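Local structure of aldehyde dehydrogenase 12 (6D97) at residues 279-282 with 283-287. The protein probably catalyses the NAD-dependent oxidation of L-glutamate gamma-semialdehyde to glutamate, the last step of proline catabolism in plants. Numbering follows the deposited sequence.
Sequences AEKL and AADLK
Lys281 reaches along the helix surface to lay its ammonium group against the carboxylate of Asp285, one turn on, an i to i+4 salt bridge near the C-terminal end of helix 276-285. This helix links strands 269-273 and 290-293 as a beta-alpha-beta crossover of the Rossmann-like NAD-binding domain. The lysine chain leaves with CG trans to its own N (chi1 -175°), stays extended and bends at chi4, bringing Lys281 NZ to within 2.7 Å of Asp285 OD2, on the syn side of that oxygen. Asn259, an NAD-binding residue on helix 255-265, bonds to both partners, its OD1 to Lys281 NZ and its ND2 to Asp285 OD2, so one amide ties the ion pair to the neighbouring helix. The backbone repeats the link: Asp285 N donates to Lys281 O at 2.8 Å, so the two residues are joined through both backbone and side chain. On the buried flank, Leu282 touches the bound NAD as well as Phe272 and Leu262, while Leu286 packs on Leu262 and Thr270. Glu280 instead turns its carboxylate to Arg510 in a separate salt bridge. The helix closes at Lys287 in a Schellman motif, where phi turns positive and Lys287 N makes a weak 3.1 Å bond to Ala284 O. The i to i+4 bond of the last turn runs from Leu286 N to Leu282 O at 2.8 Å. Leu286 CB lies 3.3 Å from Leu282 O.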
# COMPACT_ATOMS: atom_id res chain seq x y z
N ALA A 279 20.02 -7.17 25.53
CA ALA A 279 19.65 -7.19 24.12
C ALA A 279 20.84 -7.50 23.22
O ALA A 279 20.72 -8.28 22.27
CB ALA A 279 19.02 -5.84 23.72
N GLU A 280 21.99 -6.90 23.51
CA GLU A 280 23.18 -7.13 22.69
C GLU A 280 23.75 -8.53 22.93
O GLU A 280 24.22 -9.18 21.99
CB GLU A 280 24.24 -6.06 22.98
CG GLU A 280 23.81 -4.65 22.59
CD GLU A 280 23.52 -4.52 21.11
OE1 GLU A 280 24.21 -5.18 20.31
OE2 GLU A 280 22.59 -3.77 20.75
N LYS A 281 23.71 -9.01 24.18
CA LYS A 281 24.14 -10.37 24.47
C LYS A 281 23.27 -11.38 23.72
O LYS A 281 23.79 -12.32 23.11
CB LYS A 281 24.08 -10.63 25.98
CG LYS A 281 24.60 -11.99 26.40
CD LYS A 281 24.07 -12.37 27.78
CE LYS A 281 24.75 -13.62 28.31
NZ LYS A 281 24.68 -14.73 27.33
N LEU A 282 21.95 -11.20 23.77
CA LEU A 282 21.05 -12.09 23.04
C LEU A 282 21.25 -11.97 21.54
O LEU A 282 21.21 -12.98 20.82
CB LEU A 282 19.60 -11.81 23.41
CG LEU A 282 19.11 -12.30 24.78
CD1 LEU A 282 17.59 -12.31 24.83
CD2 LEU A 282 19.66 -13.68 25.06
N ALA A 283 21.46 -10.75 21.04
CA ALA A 283 21.69 -10.57 19.61
C ALA A 283 22.94 -11.30 19.15
O ALA A 283 23.02 -11.74 18.00
CB ALA A 283 21.79 -9.08 19.28
N ALA A 284 23.93 -11.44 20.04
CA ALA A 284 25.13 -12.18 19.70
C ALA A 284 24.90 -13.68 19.85
O ALA A 284 25.29 -14.46 18.97
CB ALA A 284 26.30 -11.73 20.57
N ASP A 285 24.27 -14.10 20.95
CA ASP A 285 24.02 -15.52 21.16
C ASP A 285 23.15 -16.10 20.06
O ASP A 285 23.44 -17.18 19.52
CB ASP A 285 23.37 -15.74 22.53
CG ASP A 285 24.32 -15.51 23.68
OD1 ASP A 285 25.53 -15.30 23.41
OD2 ASP A 285 23.87 -15.55 24.84
N LEU A 286 22.07 -15.41 19.71
CA LEU A 286 21.15 -15.85 18.68
C LEU A 286 21.61 -15.45 17.28
O LEU A 286 20.87 -15.68 16.32
CB LEU A 286 19.75 -15.29 18.96
CG LEU A 286 19.08 -15.89 20.21
CD1 LEU A 286 17.88 -15.08 20.64
CD2 LEU A 286 18.66 -17.33 19.96
N LYS A 287 22.80 -14.86 17.17
CA LYS A 287 23.39 -14.49 15.89
C LYS A 287 22.46 -13.60 15.08
O LYS A 287 22.35 -13.73 13.86
CB LYS A 287 23.79 -15.73 15.09
CG LYS A 287 24.86 -16.58 15.76
CD LYS A 287 25.29 -17.73 14.88
CE LYS A 287 26.58 -18.36 15.37
NZ LYS A 287 26.46 -19.02 16.71